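Local coordinates for glutamate receptor IIB,Glutamate receptor IIB (Drosophila melanogaster, PDB 4WXJ), which probably serves as a glutamate-gated cation channel subunit of the neuromuscular junction, represented here by its ligand-binding domain holding glutamate, at residues Ile92-Leu97 and Tyr226-Pro231; Asp108-Phe113 and Asn239-Ile244. All blocks are in the same frame, centred on the assembly; numbering follows the deposited sequence.

From the N terminus, the chain first supplies 92-97, then 108-113, later 226-231 and finally 239-244. Interaction 1 closes a loop of 128 residues between 92-97 and 226-231; interaction 2 closes one of 125 residues between 108-113 and 239-244. Because the four segments alternate in sequence, the two loops cross instead of nesting. Their centres lie about 9 Å apart, and 108-113 runs alongside 226-231 in one sheet, V230 O to D108 N being 2.7 Å and Y226 O to F113 N 2.9 Å. Together they tie the edge of the parallel sheet at 92-93, the long antiparallel strands and helix 237-250 into one block.

Interaction 1 of 2, residues Ile92-Leu97 and Tyr226-Pro231; sequences IGICDL and YGIAVP. With GLU (glutamic acid), chain C.
The Y226 ring carries the D96 backbone and CB on one face: D96 CA stands 3.7 Å above the plane of the Y226 ring, over its centre. D96 CB makes a CH-pi contact, 3.8 Å from the centroid of the Y226 ring and 29° off its normal, while L97 N and the amino group of the bound glutamate approach obliquely. Y226 OH is hydrogen-bonded to T202 and to E200, whose OE1 also bonds the glutamate, so the phenol is likely to help position that carboxylate. D96 is the centre of an inverse gamma turn, which presents its carbonyl to the ligand: GLU N donates to D96 O over 2.6 Å. D96 CG sits in the crowded position between N and the carbonyl carbon (chi1 49°), and OD2 is hydrogen-bonded to Y68 and N203. This corner belongs to the glutamate pocket of the bilobed, periplasmic-binding-protein-like ligand-binding domain. Behind it, G93 and A229 form a single antiparallel hydrogen-bonded pair, G93 N to A229 O at 2.7 Å and A229 N to G93 O at 2.8 Å, both in the carbonyl plane. G227 N meets L97 O at 3.2 Å, nearly along the C=O axis. L97 CG is anti to N (chi1 -169°), and L97 CD2 presses tightly on A229 CB at 3.4 Å. The I92 and I228 side chains cross obliquely, CG2 to CG2 at 3.6 Å, whereas I94 lies side by side with I228.

Interaction 2 of 2, residues Asp108-Phe113 and Asn239-Ile244; sequences DFTVPF and NLSVGI
Helix 239-244 packs against strand 108-110 with its axis 8.6 Å away and the two directions 28° apart, and the close fit is concentrated at T110, S241 and I244. This sets helix 237-250 of the ligand-binding domain on strand 108-123, the sheet neighbour of strand 214-230. I244, its CB pointing toward the strand, sends CD1 to within 3.3 Å of T110 OG1, the two side chains crossing at about a right angle. I244 CG2 meets F113 CB at 3.8 Å. T110 turns its CG2 the other way, beside the backbone N, to reach L240 CB at 3.8 Å. The looser side is P112 with the outer flank of V111: V111 is partly exposed, although its CG2 rests on S241 CB at 3.7 Å, while P112 is exposed, its CB points away from the helix, and it approaches I244 CG2 through its carbonyl O. The chain turns a corner at V111, and a backbone N-H there is held by the helix. V111 N donates to S241 OG over 3.1 Å at 162°, and that oxygen is also hydrogen-bonded to R237 O. T110 OG1, in the crowded position (chi1 64°), donates to V111 O from above the carbonyl plane and accepts a hydrogen bond from I228 N. An alanine in place of T110 would lose both hydroxyl bonds, the packing of OG1 on I244 CD1 and the methyl contact with L240, and would probably loosen the corner. Two buried hydroxyls, each with two partners, thus satisfy backbone groups at this turn.

Interaction 1 of 2, residues Ile92-Leu97 and Tyr226-Pro231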
loop_
_atom_site.group_PDB
_atom_site.type_symbol
_atom_site.label_atom_id
_atom_site.label_comp_id
_atom_site.label_asym_id
_atom_site.label_seq_id
_atom_site.Cartn_x
_atom_site.Cartn_y
_atom_site.Cartn_z
ATOM N N ILE A 92 8.553 -12.440 7.895
ATOM C CA ILE A 92 8.382 -10.995 7.808
ATOM C C ILE A 92 7.701 -10.624 6.492
ATOM O O ILE A 92 8.084 -11.110 5.429
ATOM C CB ILE A 92 9.742 -10.265 7.927
ATOM C CG1 ILE A 92 10.294 -10.415 9.349
ATOM C CG2 ILE A 92 9.600 -8.788 7.571
ATOM C CD1 ILE A 92 11.704 -9.890 9.537
ATOM N N GLY A 93 6.684 -9.769 6.579
ATOM C CA GLY A 93 5.979 -9.268 5.410
ATOM C C GLY A 93 6.035 -7.753 5.368
ATOM O O GLY A 93 5.729 -7.095 6.363
ATOM N N ILE A 94 6.431 -7.192 4.228
ATOM C CA ILE A 94 6.617 -5.746 4.130
ATOM C C ILE A 94 6.395 -5.181 2.726
ATOM O O ILE A 94 6.728 -5.810 1.721
ATOM C CB ILE A 94 8.034 -5.339 4.597
ATOM C CG1 ILE A 94 8.188 -3.812 4.572
ATOM C CG2 ILE A 94 9.099 -6.013 3.732
ATOM C CD1 ILE A 94 9.454 -3.305 5.237
ATOM N N CYS A 95 5.820 -3.980 2.708
ATOM C CA CYS A 95 5.660 -3.128 1.530
ATOM C C CYS A 95 4.822 -1.952 2.018
ATOM O O CYS A 95 4.860 -1.627 3.205
ATOM C CB CYS A 95 4.980 -3.846 0.361
ATOM S SG CYS A 95 3.309 -4.435 0.713
ATOM N N ASP A 96 4.062 -1.319 1.130
ATOM C CA ASP A 96 3.009 -0.412 1.581
ATOM C C ASP A 96 1.862 -1.253 2.128
ATOM O O ASP A 96 0.778 -1.304 1.550
ATOM C CB ASP A 96 2.519 0.504 0.455
ATOM C CG ASP A 96 2.203 -0.247 -0.823
ATOM O OD1 ASP A 96 2.892 -1.250 -1.116
ATOM O OD2 ASP A 96 1.263 0.172 -1.532
ATOM N N LEU A 97 2.126 -1.922 3.246
ATOM C CA LEU A 97 1.186 -2.868 3.826
ATOM C C LEU A 97 0.392 -2.185 4.930
ATOM O O LEU A 97 0.892 -1.968 6.033
ATOM C CB LEU A 97 1.929 -4.096 4.364
ATOM C CG LEU A 97 1.088 -5.310 4.766
ATOM C CD1 LEU A 97 0.335 -5.888 3.572
ATOM C CD2 LEU A 97 1.981 -6.369 5.394
ATOM N N TYR A 226 1.308 2.111 7.747
ATOM C CA TYR A 226 2.055 0.968 7.230
ATOM C C TYR A 226 2.811 0.298 8.365
ATOM O O TYR A 226 3.474 0.969 9.157
ATOM C CB TYR A 226 3.050 1.382 6.145
ATOM C CG TYR A 226 2.443 1.922 4.870
ATOM C CD1 TYR A 226 1.137 1.623 4.503
ATOM C CD2 TYR A 226 3.190 2.731 4.026
ATOM C CE1 TYR A 226 0.596 2.122 3.332
ATOM C CE2 TYR A 226 2.659 3.230 2.858
ATOM C CZ TYR A 226 1.363 2.924 2.516
ATOM O OH TYR A 226 0.839 3.425 1.347
ATOM N N GLY A 227 2.722 -1.026 8.427
ATOM C CA GLY A 227 3.426 -1.798 9.432
ATOM C C GLY A 227 4.046 -3.044 8.832
ATOM O O GLY A 227 3.587 -3.544 7.804
ATOM N N ILE A 228 5.101 -3.538 9.468
ATOM C CA ILE A 228 5.689 -4.810 9.080
ATOM C C ILE A 228 4.844 -5.933 9.661
ATOM O O ILE A 228 4.593 -5.972 10.866
ATOM C CB ILE A 228 7.147 -4.940 9.559
ATOM C CG1 ILE A 228 8.028 -3.922 8.828
ATOM C CG2 ILE A 228 7.658 -6.366 9.326
ATOM C CD1 ILE A 228 9.492 -3.938 9.243
ATOM N N ALA A 229 4.406 -6.842 8.799
ATOM C CA ALA A 229 3.578 -7.963 9.224
ATOM C C ALA A 229 4.448 -9.138 9.660
ATOM O O ALA A 229 5.434 -9.470 8.999
ATOM C CB ALA A 229 2.641 -8.383 8.105
ATOM N N VAL A 230 4.080 -9.752 10.780
ATOM C CA VAL A 230 4.746 -10.954 11.267
ATOM C C VAL A 230 3.700 -11.940 11.779
ATOM O O VAL A 230 2.575 -11.543 12.085
ATOM C CB VAL A 230 5.756 -10.638 12.391
ATOM C CG1 VAL A 230 6.832 -9.683 11.891
ATOM C CG2 VAL A 230 5.045 -10.053 13.612
ATOM N N PRO A 231 4.062 -13.230 11.876
ATOM C CA PRO A 231 3.110 -14.217 12.398
ATOM C C PRO A 231 2.658 -13.869 13.811
ATOM O O PRO A 231 3.430 -13.275 14.564
ATOM C CB PRO A 231 3.906 -15.525 12.380
ATOM C CG PRO A 231 4.991 -15.303 11.386
ATOM C CD PRO A 231 5.340 -13.854 11.489
HETATM N N GLU C . -1.606 -0.292 1.205
HETATM C CA GLU C . -2.890 -0.899 0.760
HETATM C C GLU C . -3.062 -2.285 1.369
HETATM O O GLU C . -2.279 -2.685 2.233
HETATM C CB GLU C . -2.938 -0.975 -0.765
HETATM C CG GLU C . -3.135 0.366 -1.456
HETATM C CD GLU C . -4.586 0.830 -1.484
HETATM O OE1 GLU C . -4.824 1.995 -1.866
HETATM O OE2 GLU C . -5.490 0.039 -1.131
HETATM O OXT GLU C . -3.979 -3.033 1.024
#

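Interaction 2 of 2, residues Asp108-Phe113 and Asn239-Ile244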
loop_
_atom_site.group_PDB
_atom_site.type_symbol
_atom_site.label_atom_id
_atom_site.label_comp_id
_atom_site.label_asym_id
_atom_site.label_seq_id
_atom_site.Cartn_x
_atom_site.Cartn_y
_atom_site.Cartn_z
ATOM N N ASP A 108 0.185 -10.636 13.093
ATOM C CA ASP A 108 0.576 -9.533 13.963
ATOM C C ASP A 108 1.219 -8.421 13.143
ATOM O O ASP A 108 1.564 -8.617 11.979
ATOM C CB ASP A 108 1.543 -10.018 15.046
ATOM C CG ASP A 108 1.212 -9.463 16.418
ATOM O OD1 ASP A 108 0.893 -8.259 16.519
ATOM O OD2 ASP A 108 1.264 -10.235 17.397
ATOM N N PHE A 109 1.371 -7.253 13.759
ATOM C CA PHE A 109 2.049 -6.127 13.129
ATOM C C PHE A 109 3.028 -5.481 14.095
ATOM O O PHE A 109 2.818 -5.484 15.308
ATOM C CB PHE A 109 1.043 -5.079 12.648
ATOM C CG PHE A 109 0.483 -5.352 11.282
ATOM C CD1 PHE A 109 -0.688 -6.077 11.127
ATOM C CD2 PHE A 109 1.125 -4.876 10.152
ATOM C CE1 PHE A 109 -1.204 -6.325 9.868
ATOM C CE2 PHE A 109 0.612 -5.119 8.893
ATOM C CZ PHE A 109 -0.553 -5.845 8.751
ATOM N N THR A 110 4.102 -4.930 13.547
ATOM C CA THR A 110 5.010 -4.107 14.327
ATOM C C THR A 110 4.353 -2.756 14.551
ATOM O O THR A 110 3.257 -2.501 14.045
ATOM C CB THR A 110 6.362 -3.903 13.618
ATOM O OG1 THR A 110 6.162 -3.171 12.402
ATOM C CG2 THR A 110 7.012 -5.241 13.302
ATOM N N VAL A 111 5.015 -1.892 15.309
ATOM C CA VAL A 111 4.632 -0.490 15.335
ATOM C C VAL A 111 4.730 0.028 13.906
ATOM O O VAL A 111 5.551 -0.462 13.130
ATOM C CB VAL A 111 5.531 0.353 16.257
ATOM C CG1 VAL A 111 5.330 -0.042 17.706
ATOM C CG2 VAL A 111 6.995 0.214 15.856
ATOM N N PRO A 112 3.898 1.013 13.544
ATOM C CA PRO A 112 3.984 1.482 12.157
ATOM C C PRO A 112 5.299 2.184 11.838
ATOM O O PRO A 112 5.894 2.790 12.730
ATOM C CB PRO A 112 2.817 2.467 12.044
ATOM C CG PRO A 112 1.900 2.130 13.171
ATOM C CD PRO A 112 2.786 1.646 14.273
ATOM N N PHE A 113 5.741 2.098 10.584
ATOM C CA PHE A 113 6.922 2.832 10.134
ATOM C C PHE A 113 6.538 4.005 9.235
ATOM O O PHE A 113 7.396 4.777 8.811
ATOM C CB PHE A 113 7.900 1.900 9.402
ATOM C CG PHE A 113 7.328 1.240 8.175
ATOM C CD1 PHE A 113 7.339 1.886 6.950
ATOM C CD2 PHE A 113 6.809 -0.045 8.244
ATOM C CE1 PHE A 113 6.826 1.273 5.822
ATOM C CE2 PHE A 113 6.295 -0.662 7.121
ATOM C CZ PHE A 113 6.303 -0.004 5.907
ATOM N N ASN A 239 11.437 -6.842 18.888
ATOM C CA ASN A 239 12.774 -6.541 18.397
ATOM C C ASN A 239 12.711 -5.684 17.133
ATOM O O ASN A 239 13.484 -4.742 16.974
ATOM C CB ASN A 239 13.541 -7.840 18.136
ATOM C CG ASN A 239 14.909 -7.602 17.529
ATOM O OD1 ASN A 239 15.327 -8.322 16.623
ATOM N ND2 ASN A 239 15.614 -6.588 18.021
ATOM N N LEU A 240 11.776 -6.003 16.245
ATOM C CA LEU A 240 11.582 -5.216 15.031
ATOM C C LEU A 240 11.003 -3.836 15.347
ATOM O O LEU A 240 11.399 -2.836 14.748
ATOM C CB LEU A 240 10.665 -5.954 14.053
ATOM C CG LEU A 240 11.281 -7.110 13.260
ATOM C CD1 LEU A 240 10.201 -7.880 12.516
ATOM C CD2 LEU A 240 12.331 -6.606 12.282
ATOM N N SER A 241 10.068 -3.788 16.292
ATOM C CA SER A 241 9.396 -2.539 16.638
ATOM C C SER A 241 10.351 -1.533 17.277
ATOM O O SER A 241 10.318 -0.345 16.952
ATOM C CB SER A 241 8.223 -2.810 17.580
ATOM O OG SER A 241 7.180 -3.491 16.907
ATOM N N VAL A 242 11.193 -2.006 18.191
ATOM C CA VAL A 242 12.165 -1.139 18.849
ATOM C C VAL A 242 13.143 -0.586 17.816
ATOM O O VAL A 242 13.574 0.563 17.907
ATOM C CB VAL A 242 12.934 -1.888 19.961
ATOM C CG1 VAL A 242 14.084 -1.042 20.497
ATOM C CG2 VAL A 242 11.990 -2.260 21.097
ATOM N N GLY A 243 13.480 -1.411 16.831
ATOM C CA GLY A 243 14.352 -0.999 15.746
ATOM C C GLY A 243 13.747 0.100 14.891
ATOM O O GLY A 243 14.416 1.082 14.564
ATOM N N ILE A 244 12.479 -0.067 14.525
ATOM C CA ILE A 244 11.763 0.934 13.740
ATOM C C ILE A 244 11.721 2.275 14.469
ATOM O O ILE A 244 11.924 3.328 13.866
ATOM C CB ILE A 244 10.322 0.467 13.431
ATOM C CG1 ILE A 244 10.349 -0.697 12.439
ATOM C CG2 ILE A 244 9.487 1.608 12.857
ATOM C CD1 ILE A 244 9.028 -1.439 12.319
#